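Long-range contacts in glycerol kinase, putative (Plasmodium falciparum, PDB 2W40), which probably transfers a phosphate from ATP to glycerol to give sn-glycerol 3-phosphate, a step of glycerol degradation: residues 12-18 against 31-37; 42-46 against 106-110; 141-147 against 207-211. All blocks are in the same frame, centred on the assembly; numbering follows the deposited sequence.

Contact 1 of 3, residues 12-18 against 31-37; sequences STQSTKV and NNLNHEQ. With EDO (1,2-ethanediol), chain B.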
loop_
_atom_site.group_PDB
_atom_site.type_symbol
_atom_site.label_atom_id
_atom_site.label_comp_id
_atom_site.label_asym_id
_atom_site.label_seq_id
_atom_site.Cartn_x
_atom_site.Cartn_y
_atom_site.Cartn_z
ATOM N N SER C 12 6.750 -7.180 -26.917
ATOM C CA SER C 12 6.939 -7.334 -25.490
ATOM C C SER C 12 5.617 -7.244 -24.747
ATOM O O SER C 12 4.535 -7.033 -25.329
ATOM C CB SER C 12 8.002 -6.313 -25.010
ATOM O OG SER C 12 8.444 -6.623 -23.719
ATOM N N THR C 13 5.683 -7.457 -23.432
ATOM C CA THR C 13 4.397 -7.502 -22.639
ATOM C C THR C 13 3.678 -6.174 -22.700
ATOM O O THR C 13 2.461 -6.160 -22.873
ATOM C CB THR C 13 4.670 -7.851 -21.193
ATOM O OG1 THR C 13 5.404 -9.099 -21.166
ATOM C CG2 THR C 13 3.384 -8.124 -20.437
ATOM N N GLN C 14 4.380 -5.064 -22.464
ATOM C CA GLN C 14 3.731 -3.722 -22.349
ATOM C C GLN C 14 3.683 -2.890 -23.634
ATOM O O GLN C 14 2.970 -1.919 -23.700
ATOM C CB GLN C 14 4.382 -2.919 -21.208
ATOM C CG GLN C 14 4.201 -3.597 -19.812
ATOM C CD GLN C 14 4.959 -2.954 -18.744
ATOM O OE1 GLN C 14 6.055 -3.394 -18.398
ATOM N NE2 GLN C 14 4.432 -1.874 -18.245
ATOM N N SER C 15 4.561 -3.250 -24.597
ATOM C CA SER C 15 4.709 -2.523 -25.832
ATOM C C SER C 15 5.340 -3.415 -26.902
ATOM O O SER C 15 5.831 -4.482 -26.655
ATOM C CB SER C 15 5.545 -1.254 -25.665
ATOM O OG SER C 15 6.939 -1.560 -25.510
ATOM N N THR C 16 5.207 -2.945 -28.130
ATOM C CA THR C 16 5.794 -3.558 -29.300
ATOM C C THR C 16 6.914 -2.598 -29.704
ATOM O O THR C 16 6.659 -1.386 -29.854
ATOM C CB THR C 16 4.746 -3.737 -30.421
ATOM O OG1 THR C 16 3.640 -4.565 -29.958
ATOM C CG2 THR C 16 5.396 -4.345 -31.685
ATOM N N LYS C 17 8.073 -3.185 -29.954
ATOM C CA LYS C 17 9.317 -2.472 -30.290
ATOM C C LYS C 17 9.787 -3.004 -31.672
ATOM O O LYS C 17 9.768 -4.239 -31.958
ATOM C CB LYS C 17 10.402 -2.770 -29.246
ATOM C CG LYS C 17 9.968 -2.525 -27.838
ATOM C CD LYS C 17 10.912 -3.009 -26.804
ATOM C CE LYS C 17 10.268 -2.868 -25.457
ATOM N NZ LYS C 17 11.325 -2.901 -24.403
ATOM N N VAL C 18 10.239 -2.041 -32.479
ATOM C CA VAL C 18 10.968 -2.349 -33.737
ATOM C C VAL C 18 12.354 -1.719 -33.690
ATOM O O VAL C 18 12.520 -0.585 -33.200
ATOM C CB VAL C 18 10.204 -1.953 -35.015
ATOM C CG1 VAL C 18 8.793 -2.658 -35.184
ATOM C CG2 VAL C 18 10.009 -0.389 -35.139
ATOM N N ASN C 31 11.701 2.273 -32.451
ATOM C CA ASN C 31 10.514 2.970 -31.911
ATOM C C ASN C 31 9.666 1.895 -31.253
ATOM O O ASN C 31 9.903 0.679 -31.405
ATOM C CB ASN C 31 9.700 3.664 -32.989
ATOM C CG ASN C 31 8.791 4.781 -32.444
ATOM O OD1 ASN C 31 8.809 5.101 -31.257
ATOM N ND2 ASN C 31 8.167 5.530 -33.395
ATOM N N ASN C 32 8.649 2.366 -30.555
ATOM C CA ASN C 32 7.713 1.471 -29.852
ATOM C C ASN C 32 6.363 2.124 -29.619
ATOM O O ASN C 32 6.213 3.366 -29.739
ATOM C CB ASN C 32 8.354 0.900 -28.603
ATOM C CG ASN C 32 8.326 1.804 -27.392
ATOM O OD1 ASN C 32 8.665 3.002 -27.460
ATOM N ND2 ASN C 32 8.006 1.191 -26.223
ATOM N N LEU C 33 5.378 1.280 -29.405
ATOM C CA LEU C 33 4.041 1.678 -29.097
ATOM C C LEU C 33 3.566 0.779 -28.030
ATOM O O LEU C 33 3.624 -0.419 -28.130
ATOM C CB LEU C 33 3.130 1.613 -30.332
ATOM C CG LEU C 33 3.247 2.609 -31.458
ATOM C CD1 LEU C 33 2.352 2.116 -32.677
ATOM C CD2 LEU C 33 2.777 3.997 -30.868
ATOM N N ASN C 34 2.979 1.382 -26.996
ATOM C CA ASN C 34 2.301 0.600 -25.963
ATOM C C ASN C 34 1.001 0.041 -26.491
ATOM O O ASN C 34 0.403 0.556 -27.437
ATOM C CB ASN C 34 1.968 1.507 -24.763
ATOM C CG ASN C 34 3.166 1.994 -24.029
ATOM O OD1 ASN C 34 4.290 1.443 -24.096
ATOM N ND2 ASN C 34 2.964 3.156 -23.346
ATOM N N HIS C 35 0.526 -1.029 -25.823
ATOM C CA HIS C 35 -0.809 -1.538 -26.079
ATOM C C HIS C 35 -1.437 -1.762 -24.654
ATOM O O HIS C 35 -0.719 -1.815 -23.607
ATOM C CB HIS C 35 -0.835 -2.818 -26.898
ATOM C CG HIS C 35 -0.005 -3.924 -26.325
ATOM N ND1 HIS C 35 1.352 -4.027 -26.539
ATOM C CD2 HIS C 35 -0.361 -4.995 -25.596
ATOM C CE1 HIS C 35 1.816 -5.069 -25.862
ATOM N NE2 HIS C 35 0.797 -5.680 -25.276
ATOM N N GLU C 36 -2.766 -1.812 -24.623
ATOM C CA GLU C 36 -3.520 -1.860 -23.364
ATOM C C GLU C 36 -3.215 -3.119 -22.594
ATOM O O GLU C 36 -3.275 -4.196 -23.143
ATOM C CB GLU C 36 -5.013 -1.762 -23.633
ATOM C CG GLU C 36 -5.760 -1.464 -22.420
ATOM C CD GLU C 36 -7.247 -1.521 -22.565
ATOM O OE1 GLU C 36 -7.754 -1.785 -23.689
ATOM O OE2 GLU C 36 -7.971 -1.301 -21.545
ATOM N N GLN C 37 -2.942 -2.952 -21.288
ATOM C CA GLN C 37 -2.812 -4.108 -20.376
ATOM C C GLN C 37 -4.191 -4.205 -19.698
ATOM O O GLN C 37 -4.509 -3.395 -18.831
ATOM C CB GLN C 37 -1.717 -3.854 -19.311
ATOM C CG GLN C 37 -0.371 -3.381 -19.908
ATOM C CD GLN C 37 0.187 -4.417 -20.877
ATOM O OE1 GLN C 37 0.532 -5.501 -20.429
ATOM N NE2 GLN C 37 0.275 -4.103 -22.200
HETATM C C1 EDO B . 12.473 1.397 -29.071
HETATM O O1 EDO B . 12.250 0.980 -27.761
HETATM C C2 EDO B . 12.616 2.896 -29.059
HETATM O O2 EDO B . 11.347 3.608 -28.872
HETATM O O HOH W 1 1.494 -0.554 -21.859
HETATM O O HOH W 2 1.947 -2.644 -28.868
#
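Asn32 lays its carboxamide against Ser15, the amide ND2 giving a hydrogen bond of 3.0 Å to the hydroxyl OG of Ser15, only 5° out of the amide plane. CG of Asn32 sits between its own backbone N and carbonyl carbon (chi1 82°), which turns the amide along the strand toward Ser15. Its direct partner Lys17 lies alongside, CG 3.9 Å from Asn32 CB, then runs on, extended, away from the contact. These residues share one face of the antiparallel hairpin of strands 15-21 and 27-34, which ends the six-stranded sheet of an actin-like kinase domain. Thr16 and Leu33 form a hydrogen-bonded pair, Thr16 N to Leu33 O at 3.0 Å; Val18 and Asn31 form the next. Beyond the strands the chains stay joined mainly through side chains and water. The His35 ring presents its edge to Ser12 O, its CE1 3.4 Å away, and a water links His35 ND1, Leu33 O and Thr16 OG1, which is also bonded to Gln11. The bent chain of Gln37 puts NE2 2.9 Å from His35 O, two residues back, and in a weak bond with Thr13 O; its OE1 bonds Tyr45 and His47. Gln14 reaches Ser319 and Thr270 of the ADP site, here without nucleotide.

Contact 2 of 3, residues 42-46 against 106-110; sequences PGWYE and LDTRV. With EDO (1,2-ethanediol), chain D; EDO (1,2-ethanediol), chain E.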
loop_
_atom_site.group_PDB
_atom_site.type_symbol
_atom_site.label_atom_id
_atom_site.label_comp_id
_atom_site.label_asym_id
_atom_site.label_seq_id
_atom_site.Cartn_x
_atom_site.Cartn_y
_atom_site.Cartn_z
ATOM N N PRO C 42 -9.918 -9.284 -10.729
ATOM C CA PRO C 42 -8.727 -9.790 -10.034
ATOM C C PRO C 42 -8.181 -11.067 -10.683
ATOM O O PRO C 42 -8.911 -12.043 -10.932
ATOM C CB PRO C 42 -9.186 -10.007 -8.583
ATOM C CG PRO C 42 -10.238 -9.012 -8.473
ATOM C CD PRO C 42 -11.000 -9.027 -9.750
ATOM N N GLY C 43 -6.919 -10.980 -11.097
ATOM C CA GLY C 43 -6.270 -12.151 -11.672
ATOM C C GLY C 43 -6.333 -12.199 -13.208
ATOM O O GLY C 43 -5.474 -12.858 -13.814
ATOM N N TRP C 44 -7.190 -11.392 -13.861
ATOM C CA TRP C 44 -7.289 -11.463 -15.314
ATOM C C TRP C 44 -6.267 -10.490 -15.889
ATOM O O TRP C 44 -6.068 -9.376 -15.367
ATOM C CB TRP C 44 -8.663 -11.013 -15.764
ATOM C CG TRP C 44 -9.717 -12.029 -15.498
ATOM C CD1 TRP C 44 -9.747 -12.949 -14.473
ATOM C CD2 TRP C 44 -10.785 -12.348 -16.359
ATOM N NE1 TRP C 44 -10.859 -13.767 -14.614
ATOM C CE2 TRP C 44 -11.488 -13.440 -15.778
ATOM C CE3 TRP C 44 -11.256 -11.824 -17.571
ATOM C CZ2 TRP C 44 -12.592 -13.990 -16.384
ATOM C CZ3 TRP C 44 -12.402 -12.363 -18.138
ATOM C CH2 TRP C 44 -13.030 -13.465 -17.552
ATOM N N TYR C 45 -5.632 -10.907 -16.992
ATOM C CA TYR C 45 -4.641 -10.100 -17.685
ATOM C C TYR C 45 -4.700 -10.522 -19.151
ATOM O O TYR C 45 -4.343 -11.648 -19.521
ATOM C CB TYR C 45 -3.254 -10.309 -17.110
ATOM C CG TYR C 45 -2.291 -9.157 -17.259
ATOM C CD1 TYR C 45 -1.602 -8.580 -16.184
ATOM C CD2 TYR C 45 -2.042 -8.637 -18.525
ATOM C CE1 TYR C 45 -0.597 -7.566 -16.404
ATOM C CE2 TYR C 45 -1.099 -7.645 -18.775
ATOM C CZ TYR C 45 -0.359 -7.126 -17.696
ATOM O OH TYR C 45 0.552 -6.164 -17.858
ATOM N N GLU C 46 -5.179 -9.568 -19.973
ATOM C CA GLU C 46 -5.352 -9.774 -21.388
ATOM C C GLU C 46 -4.734 -8.647 -22.263
ATOM O O GLU C 46 -4.537 -7.471 -21.835
ATOM C CB GLU C 46 -6.842 -9.824 -21.709
ATOM C CG GLU C 46 -7.583 -10.932 -21.001
ATOM C CD GLU C 46 -9.105 -11.057 -21.259
ATOM O OE1 GLU C 46 -9.703 -10.270 -21.994
ATOM O OE2 GLU C 46 -9.687 -11.973 -20.643
ATOM N N LEU C 106 1.060 -13.276 -17.337
ATOM C CA LEU C 106 0.731 -12.722 -16.002
ATOM C C LEU C 106 -0.693 -13.036 -15.473
ATOM O O LEU C 106 -0.963 -12.827 -14.273
ATOM C CB LEU C 106 0.935 -11.211 -15.991
ATOM C CG LEU C 106 2.379 -10.699 -15.882
ATOM C CD1 LEU C 106 2.446 -9.157 -16.221
ATOM C CD2 LEU C 106 2.986 -11.038 -14.431
ATOM N N ASP C 107 -1.561 -13.553 -16.338
ATOM C CA ASP C 107 -2.933 -13.884 -15.948
ATOM C C ASP C 107 -2.866 -15.050 -14.961
ATOM O O ASP C 107 -2.138 -15.990 -15.149
ATOM C CB ASP C 107 -3.742 -14.290 -17.202
ATOM C CG ASP C 107 -5.222 -14.505 -16.946
ATOM O OD1 ASP C 107 -6.041 -13.597 -17.256
ATOM O OD2 ASP C 107 -5.498 -15.598 -16.411
ATOM N N THR C 108 -3.724 -14.982 -13.960
ATOM C CA THR C 108 -3.791 -16.056 -12.970
ATOM C C THR C 108 -5.193 -16.610 -12.695
ATOM O O THR C 108 -5.435 -17.233 -11.633
ATOM C CB THR C 108 -3.216 -15.549 -11.612
ATOM O OG1 THR C 108 -3.880 -14.354 -11.176
ATOM C CG2 THR C 108 -1.714 -15.319 -11.697
ATOM N N ARG C 109 -6.117 -16.431 -13.639
ATOM C CA ARG C 109 -7.490 -16.865 -13.471
ATOM C C ARG C 109 -7.563 -18.373 -13.329
ATOM O O ARG C 109 -8.620 -18.912 -12.871
ATOM C CB ARG C 109 -8.389 -16.421 -14.671
ATOM C CG ARG C 109 -8.397 -17.291 -15.861
ATOM C CD ARG C 109 -9.006 -16.640 -17.097
ATOM N NE ARG C 109 -8.399 -15.438 -17.567
ATOM C CZ ARG C 109 -8.946 -14.650 -18.458
ATOM N NH1 ARG C 109 -10.160 -14.922 -18.976
ATOM N NH2 ARG C 109 -8.340 -13.561 -18.817
ATOM N N VAL C 110 -6.509 -19.078 -13.813
ATOM C CA VAL C 110 -6.561 -20.533 -13.779
ATOM C C VAL C 110 -6.093 -21.149 -12.466
ATOM O O VAL C 110 -5.891 -22.404 -12.402
ATOM C CB VAL C 110 -5.784 -21.123 -14.993
ATOM C CG1 VAL C 110 -6.355 -20.572 -16.367
ATOM C CG2 VAL C 110 -4.268 -20.806 -14.858
HETATM C C1 EDO D . -4.619 -9.260 -13.143
HETATM O O1 EDO D . -5.468 -8.738 -11.926
HETATM C C2 EDO D . -3.219 -10.037 -13.140
HETATM O O2 EDO D . -2.860 -11.489 -13.028
HETATM C C1 EDO E . -14.484 -11.628 -21.688
HETATM O O1 EDO E . -14.419 -12.965 -20.949
HETATM C C2 EDO E . -13.419 -10.458 -21.803
HETATM O O2 EDO E . -12.304 -10.543 -22.828
#
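An Asx turn in the loop before helix 111-118 is built round Asp107, whose OD2 accepts from Arg109 N at 3.0 Å, and the segment 42-46 docks on it. The other oxygen, OD1, takes the backbone N of Tyr45 at 2.7 Å on its anti side, so the short carboxylate of aspartate ties both segments together. Arg109 NE and NH2 grip the same carboxylate side-on, and NH2 also reaches Glu46 OE2 at 2.8 Å, nearly straight (173°) and on the anti lone pair. With its edge held by two acids, the guanidinium lies flat on the Trp44 indole, planes 17° apart and CZ 3.8 Å from the centre of the six-membered ring. The bend at chi3 (59°) brings the group back over this face. Tyr100 bonds both Glu46 and Arg109, and Trp145 adds a second cation-pi partner. Thr108 N meets Gly43 O at 2.8 Å; Gly43, lacking a side chain, lets Thr108 OG1 come within 3.3 Å of its CA. Leu106 CB makes an off-centre CH-pi contact with the Tyr45 ring, and Leu106 also touches Phe373 of the second subunit. Glu46, Asp107 and Arg109 thus form a salt-bridge network, with Trp44 stacked on its guanidinium, in the FGGY kinase N-terminal domain.

Contact 3 of 3, residues 141-147 against 207-211; sequences FKILWLI and IFNIT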
loop_
_atom_site.group_PDB
_atom_site.type_symbol
_atom_site.label_atom_id
_atom_site.label_comp_id
_atom_site.label_asym_id
_atom_site.label_seq_id
_atom_site.Cartn_x
_atom_site.Cartn_y
_atom_site.Cartn_z
ATOM N N PHE C 141 -2.843 -24.178 -19.256
ATOM C CA PHE C 141 -4.109 -23.992 -18.457
ATOM C C PHE C 141 -4.968 -22.867 -18.945
ATOM O O PHE C 141 -6.185 -22.910 -18.796
ATOM C CB PHE C 141 -3.842 -23.802 -16.957
ATOM C CG PHE C 141 -3.547 -25.097 -16.231
ATOM C CD1 PHE C 141 -4.593 -25.823 -15.694
ATOM C CD2 PHE C 141 -2.269 -25.579 -16.091
ATOM C CE1 PHE C 141 -4.408 -27.030 -15.033
ATOM C CE2 PHE C 141 -2.070 -26.787 -15.422
ATOM C CZ PHE C 141 -3.161 -27.513 -14.892
ATOM N N LYS C 142 -4.349 -21.884 -19.595
ATOM C CA LYS C 142 -5.127 -20.828 -20.315
ATOM C C LYS C 142 -5.892 -21.384 -21.509
ATOM O O LYS C 142 -7.053 -21.009 -21.743
ATOM C CB LYS C 142 -4.152 -19.729 -20.670
ATOM C CG LYS C 142 -3.765 -19.144 -19.346
ATOM C CD LYS C 142 -2.348 -19.262 -19.104
ATOM C CE LYS C 142 -1.593 -18.035 -19.327
ATOM N NZ LYS C 142 -1.149 -17.512 -18.045
ATOM N N ILE C 143 -5.278 -22.297 -22.225
ATOM C CA ILE C 143 -5.927 -22.874 -23.353
ATOM C C ILE C 143 -7.131 -23.678 -22.792
ATOM O O ILE C 143 -8.224 -23.655 -23.351
ATOM C CB ILE C 143 -4.958 -23.810 -24.069
ATOM C CG1 ILE C 143 -3.793 -22.995 -24.783
ATOM C CG2 ILE C 143 -5.697 -24.699 -25.096
ATOM C CD1 ILE C 143 -2.483 -23.865 -25.166
ATOM N N LEU C 144 -6.858 -24.502 -21.754
ATOM C CA LEU C 144 -7.905 -25.270 -21.107
ATOM C C LEU C 144 -9.071 -24.394 -20.645
ATOM O O LEU C 144 -10.264 -24.692 -20.890
ATOM C CB LEU C 144 -7.364 -26.081 -19.977
ATOM C CG LEU C 144 -8.398 -26.974 -19.197
ATOM C CD1 LEU C 144 -9.108 -27.975 -20.092
ATOM C CD2 LEU C 144 -7.655 -27.663 -18.012
ATOM N N TRP C 145 -8.787 -23.308 -20.004
ATOM C CA TRP C 145 -9.809 -22.409 -19.583
ATOM C C TRP C 145 -10.658 -21.935 -20.753
ATOM O O TRP C 145 -11.906 -21.896 -20.674
ATOM C CB TRP C 145 -9.198 -21.192 -18.893
ATOM C CG TRP C 145 -10.213 -20.283 -18.268
ATOM C CD1 TRP C 145 -10.677 -20.334 -16.974
ATOM C CD2 TRP C 145 -10.898 -19.199 -18.883
ATOM N NE1 TRP C 145 -11.574 -19.318 -16.778
ATOM C CE2 TRP C 145 -11.764 -18.651 -17.925
ATOM C CE3 TRP C 145 -10.893 -18.659 -20.170
ATOM C CZ2 TRP C 145 -12.555 -17.545 -18.189
ATOM C CZ3 TRP C 145 -11.694 -17.566 -20.432
ATOM C CH2 TRP C 145 -12.549 -17.068 -19.448
ATOM N N LEU C 146 -10.021 -21.547 -21.851
ATOM C CA LEU C 146 -10.725 -21.084 -23.080
ATOM C C LEU C 146 -11.683 -22.167 -23.616
ATOM O O LEU C 146 -12.826 -21.891 -23.943
ATOM C CB LEU C 146 -9.736 -20.602 -24.150
ATOM C CG LEU C 146 -9.119 -19.257 -23.788
ATOM C CD1 LEU C 146 -7.862 -19.061 -24.704
ATOM C CD2 LEU C 146 -10.167 -18.160 -23.916
ATOM N N ILE C 147 -11.227 -23.395 -23.687
ATOM C CA ILE C 147 -11.989 -24.547 -24.154
ATOM C C ILE C 147 -13.176 -24.802 -23.221
ATOM O O ILE C 147 -14.288 -24.970 -23.692
ATOM C CB ILE C 147 -11.083 -25.805 -24.167
ATOM C CG1 ILE C 147 -10.066 -25.767 -25.324
ATOM C CG2 ILE C 147 -11.828 -27.139 -24.350
ATOM C CD1 ILE C 147 -8.995 -26.878 -25.184
ATOM N N ILE C 207 -4.501 -34.132 -21.629
ATOM C CA ILE C 207 -4.788 -33.550 -20.346
ATOM C C ILE C 207 -5.494 -32.226 -20.540
ATOM O O ILE C 207 -6.497 -31.963 -19.865
ATOM C CB ILE C 207 -3.445 -33.329 -19.514
ATOM C CG1 ILE C 207 -2.809 -34.666 -19.090
ATOM C CG2 ILE C 207 -3.687 -32.415 -18.303
ATOM C CD1 ILE C 207 -1.334 -34.495 -18.456
ATOM N N PHE C 208 -5.010 -31.429 -21.511
ATOM C CA PHE C 208 -5.510 -30.101 -21.663
ATOM C C PHE C 208 -6.685 -29.960 -22.627
ATOM O O PHE C 208 -7.047 -28.852 -23.028
ATOM C CB PHE C 208 -4.356 -29.167 -21.942
ATOM C CG PHE C 208 -3.479 -28.966 -20.719
ATOM C CD1 PHE C 208 -3.955 -28.281 -19.610
ATOM C CD2 PHE C 208 -2.180 -29.526 -20.659
ATOM C CE1 PHE C 208 -3.176 -28.160 -18.441
ATOM C CE2 PHE C 208 -1.399 -29.387 -19.517
ATOM C CZ PHE C 208 -1.878 -28.714 -18.422
ATOM N N ASN C 209 -7.238 -31.089 -23.035
ATOM C CA ASN C 209 -8.448 -31.192 -23.929
ATOM C C ASN C 209 -8.236 -30.682 -25.332
ATOM O O ASN C 209 -9.200 -30.238 -26.076
ATOM C CB ASN C 209 -9.609 -30.362 -23.326
ATOM C CG ASN C 209 -10.158 -30.860 -22.014
ATOM O OD1 ASN C 209 -9.526 -31.549 -21.178
ATOM N ND2 ASN C 209 -11.374 -30.447 -21.783
ATOM N N ILE C 210 -6.984 -30.766 -25.771
ATOM C CA ILE C 210 -6.628 -30.423 -27.134
ATOM C C ILE C 210 -6.791 -31.694 -27.930
ATOM O O ILE C 210 -5.848 -32.479 -28.004
ATOM C CB ILE C 210 -5.210 -29.851 -27.267
ATOM C CG1 ILE C 210 -5.110 -28.560 -26.430
ATOM C CG2 ILE C 210 -4.849 -29.687 -28.732
ATOM C CD1 ILE C 210 -3.743 -28.109 -26.162
ATOM N N THR C 211 -7.999 -31.893 -28.492
ATOM C CA THR C 211 -8.369 -33.173 -29.092
ATOM C C THR C 211 -7.872 -33.366 -30.496
ATOM O O THR C 211 -7.921 -34.482 -31.042
ATOM C CB THR C 211 -9.921 -33.302 -29.159
ATOM O OG1 THR C 211 -10.394 -32.178 -29.903
ATOM C CG2 THR C 211 -10.567 -33.283 -27.791
#
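The segment 207-211, the end of helix 202-207 and the turn after it, passes beside helix 140-149 with Phe208 facing Leu144, their CA atoms 5.4 Å apart, and no hydrogen bond joins the two segments. Phe208 drives its ring edge into the face of Phe141 in a T-shaped stack: the planes stand at 81°, the centroids lie 4.8 Å apart, and Phe208 CE1 sits over the centre of the Phe141 ring, 3.5 Å from Phe141 CE2. Phe134 and Phe117 also meet Phe141 edge-to-face, so the flat phenyl suits a place shared by several rings. Leu144 covers a further part of the Phe208 edge, its CB 4.1 Å from Phe208 CD1. Phe208 and Asn209 belong to the Schellman motif that ends helix 202-207: Asn209 takes a positive phi of 66°, a conformation asparagine tolerates well, and its backbone N bonds Lys206 O, while Ile210 N returns to Cys205 O. This reversal sets the backbone carbonyls beside helix 140-149, where the methyl CD1 of Ile147, at the end of an extended branch, lies 3.5 Å from both Phe208 O and Asn209 O. Ile143 CG2 meets Ile210 CD1 crosswise at 4.1 Å, the branched chains filling the buried side next to Leu192 and Val88.

The three contacts follow one another along the chain, each closing before the next opens, and all lie in the N-terminal domain of the FGGY kinase. Contact 1 joins two neighbouring strands at one end of the six-stranded sheet, contact 2 joins loops bordering strands 46-47 and 102-103 and helix 111-118, and contact 3 packs helix 140-149 on the end of helix 202-207. Their centres lie about 19 Å apart (1 and 2), 16 Å (2 and 3) and 28 Å (1 and 3). Contact 2 touches both others: Tyr45 OH probably bonds Gln37 OE1, and Arg109 and Val110 pack on helix 140-149. Contacts 1 and 2 both come close to Thr270 of the ADP site; contact 3 is structural packing away from it.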